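Local coordinates for transcriptional activator of comK gene (Bacillus halodurans, PDB 2HQB), which probably acts as a membrane lipoprotein that activates transcription of the comK gene, and is built like the substrate-binding proteins of the BMP family, at residues 10-15 with 24-29; 51-56 with 78-83; 73-78 with 90-95; 102-107 with 248-253. All blocks are in the same frame, centred on the assembly; numbering follows the deposited sequence.

Contact 1. Residues 10-15 with 24-29; sequences LLVEDT and KAYEGL
Leu10 and Val12 meet Ala25, Tyr26 and Leu29 in a buried strand-to-helix contact, part of the first beta-alpha-beta crossover of the chain, in which strand 7-11 leads through helix 23-35 to its parallel neighbour 39-43. The fold is the alpha/beta lobe characteristic of periplasmic-binding-type proteins, and the contact fastens its first helix to the sheet by apolar side chains. Leu10 does most of the work with two different atoms. Its CB lies 3.9 Å from Leu29 CD2. Chi1 of 171° sets Leu10 CG anti to the backbone N; from there the Leu10 CD2 branch lies one helical turn back, 3.8 Å from Ala25 CB, and also borders the Ala25 carbonyl oxygen. That oxygen is occupied within the helix, as it accepts from Leu29 N at 2.8 Å. Tyr234 of helix 230-240 touches both Leu10 and Ala25, so a second helix adjoins this side of the strand. Two residues beyond Leu10, the Val12 and Tyr26 side chains cross at about a right angle. The valine comes to the rim of the phenol ring, near its plane: Val12 CG1 lies 4.0 Å from Tyr26 CE2 and 3.4 Å from Tyr26 OH.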
# COMPACT_ATOMS: atom_id res chain seq x y z
N LEU A 10 -16.28 7.49 -6.92
CA LEU A 10 -14.94 6.96 -7.05
C LEU A 10 -14.61 6.78 -8.52
O LEU A 10 -15.38 6.21 -9.28
CB LEU A 10 -14.79 5.62 -6.33
CG LEU A 10 -13.46 4.87 -6.59
CD1 LEU A 10 -12.29 5.72 -6.12
CD2 LEU A 10 -13.47 3.53 -5.88
N LEU A 11 -13.47 7.31 -8.92
CA LEU A 11 -13.04 7.11 -10.29
C LEU A 11 -11.94 6.09 -10.14
O LEU A 11 -11.14 6.16 -9.22
CB LEU A 11 -12.48 8.38 -10.90
CG LEU A 11 -13.42 9.55 -11.13
CD1 LEU A 11 -12.68 10.53 -11.97
CD2 LEU A 11 -14.73 9.10 -11.83
N VAL A 12 -11.91 5.11 -11.04
CA VAL A 12 -10.90 4.08 -11.00
C VAL A 12 -10.44 3.81 -12.45
O VAL A 12 -11.20 3.99 -13.39
CB VAL A 12 -11.47 2.86 -10.29
CG1 VAL A 12 -12.27 2.02 -11.22
CG2 VAL A 12 -10.39 2.11 -9.67
N GLU A 13 -9.18 3.45 -12.64
CA GLU A 13 -8.70 3.21 -14.00
C GLU A 13 -8.29 1.75 -14.13
O GLU A 13 -8.09 1.08 -13.12
CB GLU A 13 -7.51 4.10 -14.30
CG GLU A 13 -6.26 3.65 -13.60
CD GLU A 13 -5.13 4.63 -13.74
OE1 GLU A 13 -4.82 5.06 -14.89
OE2 GLU A 13 -4.55 4.98 -12.69
N ASP A 14 -8.14 1.26 -15.35
CA ASP A 14 -7.78 -0.14 -15.56
C ASP A 14 -6.43 -0.59 -14.95
O ASP A 14 -5.41 0.02 -15.24
CB ASP A 14 -7.89 -0.43 -17.05
CG ASP A 14 -9.37 -0.39 -17.55
OD1 ASP A 14 -10.17 -1.23 -17.07
OD2 ASP A 14 -9.74 0.47 -18.40
N THR A 15 -6.46 -1.62 -14.09
CA THR A 15 -5.28 -2.19 -13.37
C THR A 15 -3.84 -1.94 -13.92
O THR A 15 -2.81 -2.05 -13.21
CB THR A 15 -5.46 -3.77 -13.15
OG1 THR A 15 -4.18 -4.46 -13.23
CG2 THR A 15 -6.48 -4.35 -14.17
N LYS A 24 -9.03 -2.83 -3.42
CA LYS A 24 -8.94 -2.21 -2.11
C LYS A 24 -9.68 -0.84 -2.17
O LYS A 24 -10.09 -0.31 -1.15
CB LYS A 24 -7.47 -2.07 -1.69
CG LYS A 24 -6.75 -3.42 -1.40
CD LYS A 24 -7.02 -4.00 0.03
CE LYS A 24 -6.15 -3.33 1.13
NZ LYS A 24 -5.85 -4.17 2.36
N ALA A 25 -9.90 -0.29 -3.36
CA ALA A 25 -10.66 0.95 -3.46
C ALA A 25 -12.15 0.61 -3.50
O ALA A 25 -12.96 1.34 -2.93
CB ALA A 25 -10.28 1.73 -4.70
N TYR A 26 -12.51 -0.48 -4.18
CA TYR A 26 -13.91 -0.94 -4.26
C TYR A 26 -14.38 -1.26 -2.84
O TYR A 26 -15.45 -0.85 -2.41
CB TYR A 26 -14.03 -2.21 -5.12
CG TYR A 26 -13.76 -2.00 -6.58
CD1 TYR A 26 -13.34 -3.04 -7.39
CD2 TYR A 26 -13.85 -0.76 -7.14
CE1 TYR A 26 -13.00 -2.82 -8.72
CE2 TYR A 26 -13.52 -0.55 -8.45
CZ TYR A 26 -13.09 -1.56 -9.22
OH TYR A 26 -12.70 -1.27 -10.50
N GLU A 27 -13.60 -2.02 -2.10
CA GLU A 27 -14.05 -2.29 -0.77
C GLU A 27 -14.09 -1.02 0.06
O GLU A 27 -14.90 -0.92 0.96
CB GLU A 27 -13.20 -3.37 -0.10
CG GLU A 27 -11.74 -3.16 -0.05
CD GLU A 27 -11.01 -4.49 0.12
OE1 GLU A 27 -9.95 -4.50 0.81
OE2 GLU A 27 -11.50 -5.51 -0.45
N GLY A 28 -13.24 -0.05 -0.28
CA GLY A 28 -13.20 1.20 0.45
C GLY A 28 -14.49 1.95 0.24
O GLY A 28 -15.12 2.39 1.20
N LEU A 29 -14.90 2.11 -1.01
CA LEU A 29 -16.14 2.80 -1.31
C LEU A 29 -17.29 2.02 -0.66
O LEU A 29 -18.20 2.61 -0.11
CB LEU A 29 -16.36 2.91 -2.83
CG LEU A 29 -17.48 3.86 -3.27
CD1 LEU A 29 -17.05 5.29 -2.97
CD2 LEU A 29 -17.78 3.72 -4.75

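Contact 2. Residues 51-56 with 78-83; sequences KAHRRI and FSTIHN
His53 lays one face of its imidazole against Ile81, the two side chains sliding past each other in opposite directions. Ile81 CG1 stands 4.2 Å from the centroid of the His53 ring and 23° off the ring normal, a CH-pi contact displaced toward the rim. The edge of the same ring meets Thr80, whose OG1 lies near the ring plane, 3.2 Å from His53 NE2. The Thr80 hydroxyl is hydrogen-bonded to Glu49 OE2 and to the backbone carbonyls of Glu76 and Tyr77. With CG anti to its own carbonyl carbon (chi1 -73°), the histidine leans out from helix 49-61 to the point where helix 73-79 ends and Thr80 leaves helical geometry. An alanine in place of His53 would probably leave Ile81 without the flat surface it covers and open a gap beside the Thr80 hydroxyl. Deeper in, Ile56 reaches the Phe78 ring at its edge, with Ile56 CD1 3.7 Å from Phe78 CE2. The same methyl is 4.0 Å from Ile81 CG2, which joins the two halves of the contact. Helix 49-61 is thus packed against the C-terminal end of helix 73-79 and the turn after it, while Ile56 and Phe78 both continue inward onto Leu11 of strand 7-11 and Ile67 of strand 66-69.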
# COMPACT_ATOMS: atom_id res chain seq x y z
N LYS A 51 -12.23 11.48 -20.21
CA LYS A 51 -13.25 10.68 -19.54
C LYS A 51 -13.41 11.15 -18.11
O LYS A 51 -14.53 11.31 -17.63
CB LYS A 51 -12.88 9.20 -19.53
CG LYS A 51 -12.83 8.52 -20.89
CD LYS A 51 -12.00 7.22 -20.83
CE LYS A 51 -11.69 6.67 -22.22
NZ LYS A 51 -10.55 5.72 -22.18
N ALA A 52 -12.28 11.34 -17.44
CA ALA A 52 -12.31 11.75 -16.05
C ALA A 52 -13.15 13.01 -15.92
O ALA A 52 -14.01 13.09 -15.04
CB ALA A 52 -10.88 11.97 -15.54
N HIS A 53 -12.93 13.99 -16.80
CA HIS A 53 -13.71 15.23 -16.72
C HIS A 53 -15.20 15.02 -16.97
O HIS A 53 -16.02 15.60 -16.24
CB HIS A 53 -13.20 16.29 -17.69
CG HIS A 53 -11.91 16.91 -17.26
ND1 HIS A 53 -11.39 16.74 -15.99
CD2 HIS A 53 -11.00 17.64 -17.94
CE1 HIS A 53 -10.22 17.33 -15.91
NE2 HIS A 53 -9.96 17.89 -17.08
N ARG A 54 -15.55 14.23 -17.98
CA ARG A 54 -16.94 13.95 -18.28
C ARG A 54 -17.60 13.25 -17.09
O ARG A 54 -18.68 13.67 -16.64
CB ARG A 54 -17.08 13.01 -19.49
CG ARG A 54 -16.48 13.46 -20.81
CD ARG A 54 -16.54 12.27 -21.79
NE ARG A 54 -15.60 12.36 -22.90
CZ ARG A 54 -15.69 13.25 -23.88
NH1 ARG A 54 -16.68 14.14 -23.91
NH2 ARG A 54 -14.78 13.25 -24.85
N ARG A 55 -16.98 12.19 -16.58
CA ARG A 55 -17.56 11.44 -15.47
C ARG A 55 -17.66 12.25 -14.20
O ARG A 55 -18.33 11.85 -13.25
CB ARG A 55 -16.78 10.15 -15.21
CG ARG A 55 -16.69 9.20 -16.39
CD ARG A 55 -18.03 8.55 -16.76
NE ARG A 55 -17.98 7.90 -18.08
CZ ARG A 55 -18.30 8.49 -19.24
NH1 ARG A 55 -18.71 9.75 -19.22
NH2 ARG A 55 -18.18 7.84 -20.41
N ILE A 56 -17.00 13.39 -14.16
CA ILE A 56 -17.04 14.22 -12.98
C ILE A 56 -18.29 15.09 -13.07
O ILE A 56 -18.90 15.46 -12.06
CB ILE A 56 -15.75 15.08 -12.87
CG1 ILE A 56 -14.57 14.16 -12.50
CG2 ILE A 56 -15.93 16.25 -11.86
CD1 ILE A 56 -13.30 14.87 -12.03
N PHE A 78 -7.88 15.98 -11.47
CA PHE A 78 -8.64 16.82 -10.56
C PHE A 78 -8.12 18.24 -10.53
O PHE A 78 -8.87 19.19 -10.28
CB PHE A 78 -8.58 16.27 -9.13
CG PHE A 78 -9.29 14.97 -8.95
CD1 PHE A 78 -9.02 14.17 -7.86
CD2 PHE A 78 -10.22 14.54 -9.87
CE1 PHE A 78 -9.67 12.96 -7.68
CE2 PHE A 78 -10.87 13.34 -9.71
CZ PHE A 78 -10.60 12.55 -8.61
N SER A 79 -6.83 18.40 -10.78
CA SER A 79 -6.25 19.72 -10.73
C SER A 79 -6.69 20.63 -11.86
O SER A 79 -6.78 21.85 -11.70
CB SER A 79 -4.73 19.63 -10.72
OG SER A 79 -4.30 19.06 -9.50
N THR A 80 -6.98 20.03 -13.00
CA THR A 80 -7.40 20.80 -14.15
C THR A 80 -8.89 21.01 -14.12
O THR A 80 -9.49 21.40 -15.12
CB THR A 80 -6.99 20.08 -15.48
OG1 THR A 80 -7.30 18.67 -15.40
CG2 THR A 80 -5.51 20.27 -15.74
N ILE A 81 -9.51 20.78 -12.97
CA ILE A 81 -10.95 20.92 -12.91
C ILE A 81 -11.50 21.28 -11.51
O ILE A 81 -12.66 21.65 -11.38
CB ILE A 81 -11.58 19.60 -13.45
CG1 ILE A 81 -12.87 19.91 -14.19
CG2 ILE A 81 -11.81 18.59 -12.32
CD1 ILE A 81 -13.62 18.67 -14.68
N HIS A 82 -10.66 21.22 -10.48
CA HIS A 82 -11.14 21.46 -9.12
C HIS A 82 -11.57 22.87 -8.82
O HIS A 82 -12.11 23.13 -7.74
CB HIS A 82 -10.08 21.09 -8.09
CG HIS A 82 -9.05 22.16 -7.89
ND1 HIS A 82 -8.20 22.57 -8.90
CD2 HIS A 82 -8.72 22.89 -6.80
CE1 HIS A 82 -7.39 23.50 -8.44
NE2 HIS A 82 -7.68 23.71 -7.17
N ASN A 83 -11.33 23.78 -9.76
CA ASN A 83 -11.71 25.17 -9.54
C ASN A 83 -13.06 25.53 -10.10
O ASN A 83 -13.57 26.60 -9.81
CB ASN A 83 -10.66 26.13 -10.09
CG ASN A 83 -9.58 26.42 -9.09
OD1 ASN A 83 -9.87 26.61 -7.90
ND2 ASN A 83 -8.34 26.48 -9.55

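Contact 3. Residues 73-78 with 90-95; sequences AFAEYF and FVSFNG
Phe78 and Ala75 of helix 73-79 pack on Phe90, Val91, Ser92 and Gly95 in the second half of a beta-alpha-beta unit, made of strand 66-69, this helix and strand 89-93. As usual in such a crossover, the helix returns nearly antiparallel to the strand: the short axes run at 154° and approach to 7.0 Å. All the touching residues are buried. Near the start of the strand, the Phe78 and Phe90 rings cross obliquely, their centroids 5.2 Å apart and their planes at 52°. Phe90, its CG anti to the carbonyl carbon (chi1 -59°), approaches Phe78 from one side. Phe90 CD2 sits over one face of the Phe78 ring, displaced toward the rim, 3.6 Å from Phe78 CD2, and Phe90 CB lies over the same face, near Phe78 CG and CD1. Phe74 O borders the opposite face, and the carbonyl oxygen of Val91 faces the ring edge near CE1. The Phe78 ring is therefore enclosed by its own helix on one side and by the strand on the other. One turn earlier, Ala75 CB is directed at the end of the strand and the loop after it, 3.3 Å from Ser92 OG. This hydroxyl is held by the backbone three residues on, since Gly95 N donates to Ser92 OG at 3.2 Å, an ST motif that ties the start of the loop to the end of the strand. Gly95 lies directly against Ala75, where any beta carbon on the glycine would collide with the alanine methyl: Gly95 CA is 3.3 Å from Ala75 CB.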
# COMPACT_ATOMS: atom_id res chain seq x y z
N ALA A 73 -2.65 9.57 -11.31
CA ALA A 73 -3.04 10.44 -12.40
C ALA A 73 -4.30 11.24 -12.21
O ALA A 73 -4.58 12.17 -12.95
CB ALA A 73 -3.16 9.64 -13.61
N PHE A 74 -5.07 10.81 -11.22
CA PHE A 74 -6.32 11.46 -10.89
C PHE A 74 -6.05 12.82 -10.24
O PHE A 74 -6.90 13.72 -10.28
CB PHE A 74 -7.13 10.53 -9.98
CG PHE A 74 -7.68 9.35 -10.71
CD1 PHE A 74 -7.11 8.09 -10.58
CD2 PHE A 74 -8.70 9.53 -11.66
CE1 PHE A 74 -7.54 7.04 -11.38
CE2 PHE A 74 -9.14 8.48 -12.47
CZ PHE A 74 -8.57 7.24 -12.34
N ALA A 75 -4.85 12.97 -9.68
CA ALA A 75 -4.50 14.21 -9.04
C ALA A 75 -4.39 15.26 -10.13
O ALA A 75 -4.94 16.35 -10.03
CB ALA A 75 -3.22 14.05 -8.29
N GLU A 76 -3.71 14.92 -11.21
CA GLU A 76 -3.59 15.87 -12.31
C GLU A 76 -4.97 16.13 -12.94
O GLU A 76 -5.29 17.26 -13.30
CB GLU A 76 -2.64 15.32 -13.39
CG GLU A 76 -2.68 16.08 -14.71
CD GLU A 76 -2.42 17.57 -14.52
OE1 GLU A 76 -1.84 17.95 -13.47
OE2 GLU A 76 -2.78 18.35 -15.43
N TYR A 77 -5.77 15.06 -13.07
CA TYR A 77 -7.11 15.15 -13.63
C TYR A 77 -7.96 16.12 -12.79
O TYR A 77 -8.68 16.96 -13.33
CB TYR A 77 -7.81 13.80 -13.58
CG TYR A 77 -7.27 12.69 -14.45
CD1 TYR A 77 -7.58 11.37 -14.17
CD2 TYR A 77 -6.49 12.95 -15.58
CE1 TYR A 77 -7.15 10.34 -14.97
CE2 TYR A 77 -6.05 11.90 -16.39
CZ TYR A 77 -6.38 10.61 -16.08
OH TYR A 77 -5.99 9.56 -16.86
N PHE A 78 -7.88 15.98 -11.47
CA PHE A 78 -8.64 16.82 -10.56
C PHE A 78 -8.12 18.24 -10.53
O PHE A 78 -8.87 19.19 -10.28
CB PHE A 78 -8.58 16.27 -9.13
CG PHE A 78 -9.29 14.97 -8.95
CD1 PHE A 78 -9.02 14.17 -7.86
CD2 PHE A 78 -10.22 14.54 -9.87
CE1 PHE A 78 -9.67 12.96 -7.68
CE2 PHE A 78 -10.87 13.34 -9.71
CZ PHE A 78 -10.60 12.55 -8.61
N PHE A 90 -12.11 17.11 -3.92
CA PHE A 90 -11.47 16.07 -4.67
C PHE A 90 -10.29 15.40 -3.94
O PHE A 90 -9.35 16.07 -3.57
CB PHE A 90 -10.99 16.63 -6.01
CG PHE A 90 -12.09 17.22 -6.87
CD1 PHE A 90 -12.61 18.48 -6.61
CD2 PHE A 90 -12.58 16.52 -7.99
CE1 PHE A 90 -13.61 19.03 -7.43
CE2 PHE A 90 -13.59 17.06 -8.83
CZ PHE A 90 -14.10 18.32 -8.54
N VAL A 91 -10.36 14.09 -3.74
CA VAL A 91 -9.26 13.38 -3.10
C VAL A 91 -8.61 12.49 -4.16
O VAL A 91 -9.29 11.85 -4.96
CB VAL A 91 -9.73 12.49 -1.95
CG1 VAL A 91 -8.55 12.14 -1.04
CG2 VAL A 91 -10.79 13.19 -1.15
N SER A 92 -7.29 12.46 -4.19
CA SER A 92 -6.60 11.62 -5.14
C SER A 92 -5.74 10.69 -4.33
O SER A 92 -5.32 11.01 -3.21
CB SER A 92 -5.68 12.44 -6.07
OG SER A 92 -4.31 12.45 -5.64
N PHE A 93 -5.48 9.51 -4.86
CA PHE A 93 -4.59 8.63 -4.16
C PHE A 93 -3.23 8.79 -4.85
O PHE A 93 -3.09 8.42 -6.00
CB PHE A 93 -5.07 7.20 -4.26
CG PHE A 93 -5.29 6.58 -2.94
CD1 PHE A 93 -6.49 6.80 -2.24
CD2 PHE A 93 -4.28 5.80 -2.34
CE1 PHE A 93 -6.68 6.26 -0.95
CE2 PHE A 93 -4.45 5.25 -1.04
CZ PHE A 93 -5.66 5.48 -0.34
N ASN A 94 -2.28 9.42 -4.17
CA ASN A 94 -0.91 9.61 -4.68
C ASN A 94 -0.43 10.76 -5.51
O ASN A 94 0.76 10.84 -5.80
CB ASN A 94 -0.40 8.37 -5.42
CG ASN A 94 -0.28 7.19 -4.54
OD1 ASN A 94 -0.13 7.32 -3.32
ND2 ASN A 94 -0.33 6.01 -5.14
N GLY A 95 -1.27 11.66 -5.97
CA GLY A 95 -0.64 12.71 -6.76
C GLY A 95 -0.12 13.85 -5.88
O GLY A 95 -0.07 13.74 -4.66

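Contact 4. Residues 102-107 with 248-253; sequences ITSLHF and SGNLYY
His106 and Tyr252, paired on adjacent parallel strands, lay their rings together as an offset stack, centroids 4.4 Å apart and planes only 9° from parallel. His106 CG stands anti to its carbonyl carbon (chi1 -54°), which starts the imidazole off beside the tyrosine. The slip brings Tyr252 OH over the centre of the imidazole, while His106 CD2 lies over the tyrosine ring toward its rim. The imidazole edge faces Leu251 O. Its far nitrogen is tied along its own strand, as His106 NE2 donates to Ser104 OG at 2.8 Å; Ser104 OG in turn donates to Asn250 OD1 at 3.0 Å, and that amide oxygen also accepts from Val97 N. Asn250 runs alongside His106, its amide plane perpendicular to the imidazole. An alanine in place of His106 would probably leave Ser104 OG without its imidazole donor and Tyr252 without the ring it stacks on. On the other face of the sheet the side chains meet through carbon atoms and cross at a slant: Leu105 CD2 rests 3.8 Å from Tyr253 CE1, and Thr103 CG2 is 3.7 Å from Leu251 CG. Backbone bonds such as Leu251 N to Ser104 O (2.8 Å) and Tyr253 N to His106 O (2.8 Å) hold the register. Strand 249-253 forms one outer edge of the sheet within the chain, 102-107 lies between it and 89-93, and helix 230-240 covers the face carrying Leu105, Phe107 and Tyr253.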
# COMPACT_ATOMS: atom_id res chain seq x y z
N ILE A 102 -9.23 20.20 -2.80
CA ILE A 102 -8.48 19.11 -3.39
C ILE A 102 -7.46 18.62 -2.37
O ILE A 102 -6.77 19.42 -1.75
CB ILE A 102 -7.82 19.60 -4.70
CG1 ILE A 102 -7.36 18.42 -5.54
CG2 ILE A 102 -6.66 20.51 -4.42
CD1 ILE A 102 -7.22 18.81 -7.03
N THR A 103 -7.39 17.30 -2.21
CA THR A 103 -6.48 16.64 -1.28
C THR A 103 -5.75 15.47 -1.98
O THR A 103 -6.11 15.09 -3.10
CB THR A 103 -7.28 16.09 -0.11
OG1 THR A 103 -7.96 17.16 0.52
CG2 THR A 103 -6.38 15.37 0.92
N SER A 104 -4.72 14.91 -1.34
CA SER A 104 -4.02 13.76 -1.91
C SER A 104 -3.59 12.87 -0.75
O SER A 104 -3.17 13.35 0.30
CB SER A 104 -2.80 14.14 -2.75
OG SER A 104 -1.65 14.32 -1.96
N LEU A 105 -3.69 11.58 -0.96
CA LEU A 105 -3.35 10.64 0.08
C LEU A 105 -2.09 9.86 -0.27
O LEU A 105 -1.91 9.46 -1.42
CB LEU A 105 -4.53 9.69 0.27
CG LEU A 105 -5.86 10.41 0.47
CD1 LEU A 105 -6.98 9.43 0.45
CD2 LEU A 105 -5.83 11.14 1.79
N HIS A 106 -1.24 9.64 0.74
CA HIS A 106 -0.01 8.87 0.55
C HIS A 106 0.27 7.94 1.74
O HIS A 106 0.07 8.32 2.90
CB HIS A 106 1.17 9.80 0.41
CG HIS A 106 1.01 10.81 -0.67
ND1 HIS A 106 1.53 10.64 -1.93
CD2 HIS A 106 0.41 12.02 -0.66
CE1 HIS A 106 1.27 11.71 -2.66
NE2 HIS A 106 0.59 12.57 -1.91
N PHE A 107 0.71 6.73 1.45
CA PHE A 107 1.05 5.80 2.51
C PHE A 107 2.55 5.90 2.70
O PHE A 107 3.32 5.98 1.74
CB PHE A 107 0.68 4.38 2.17
CG PHE A 107 -0.74 4.06 2.44
CD1 PHE A 107 -1.68 4.09 1.41
CD2 PHE A 107 -1.16 3.76 3.71
CE1 PHE A 107 -3.03 3.82 1.66
CE2 PHE A 107 -2.50 3.49 3.98
CZ PHE A 107 -3.44 3.51 2.95
N SER A 248 -6.67 19.96 3.12
CA SER A 248 -6.45 20.03 1.69
C SER A 248 -4.96 19.83 1.50
O SER A 248 -4.19 19.91 2.47
CB SER A 248 -6.90 21.39 1.15
OG SER A 248 -6.47 22.43 2.01
N GLY A 249 -4.58 19.54 0.26
CA GLY A 249 -3.18 19.31 -0.03
C GLY A 249 -2.77 17.87 0.20
O GLY A 249 -3.62 17.00 0.39
N ASN A 250 -1.48 17.61 0.21
CA ASN A 250 -0.96 16.27 0.37
C ASN A 250 -0.82 15.77 1.79
O ASN A 250 -0.03 16.28 2.57
CB ASN A 250 0.39 16.21 -0.33
CG ASN A 250 0.41 17.06 -1.59
OD1 ASN A 250 -0.48 16.99 -2.44
ND2 ASN A 250 1.44 17.89 -1.72
N LEU A 251 -1.57 14.73 2.12
CA LEU A 251 -1.54 14.14 3.44
C LEU A 251 -0.76 12.83 3.46
O LEU A 251 -0.85 12.05 2.52
CB LEU A 251 -2.97 13.91 3.91
CG LEU A 251 -3.91 15.10 3.68
CD1 LEU A 251 -5.10 14.98 4.62
CD2 LEU A 251 -3.20 16.43 3.89
N TYR A 252 -0.00 12.57 4.52
CA TYR A 252 0.78 11.34 4.61
C TYR A 252 0.39 10.46 5.78
O TYR A 252 0.30 10.94 6.90
CB TYR A 252 2.26 11.67 4.70
CG TYR A 252 2.80 12.15 3.39
CD1 TYR A 252 2.57 13.47 2.96
CD2 TYR A 252 3.45 11.26 2.52
CE1 TYR A 252 2.98 13.90 1.68
CE2 TYR A 252 3.85 11.67 1.24
CZ TYR A 252 3.62 12.98 0.82
OH TYR A 252 3.99 13.35 -0.47
N TYR A 253 0.19 9.16 5.52
CA TYR A 253 -0.23 8.23 6.57
C TYR A 253 0.76 7.10 6.82
O TYR A 253 1.40 6.61 5.89
CB TYR A 253 -1.60 7.68 6.22
CG TYR A 253 -2.61 8.78 5.99
CD1 TYR A 253 -2.54 9.59 4.87
CD2 TYR A 253 -3.61 9.01 6.90
CE1 TYR A 253 -3.46 10.62 4.67
CE2 TYR A 253 -4.53 10.02 6.72
CZ TYR A 253 -4.46 10.82 5.61
OH TYR A 253 -5.38 11.83 5.48

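From the N terminus, contact 1 closes the short loop between strand 7-11 and helix 23-35 and is complete before the others begin. Contacts 2 and 3 cross: 73-78 runs into the second segment of contact 2 at Phe78, and 90-95 follows both. They share Phe78 and so tie helices 49-61 and 73-79 to strand 89-93. Leu11 lies where contacts 1 and 2 meet, touching Phe78 and Ile56. Contact 4 comes last and spans by far the longest stretch, about 140 residues, within which the chain builds much of the second sheet before returning to pair with 102-107. Strands 89-93 and 102-107, neighbours in the same sheet, join contact 3 to contact 4.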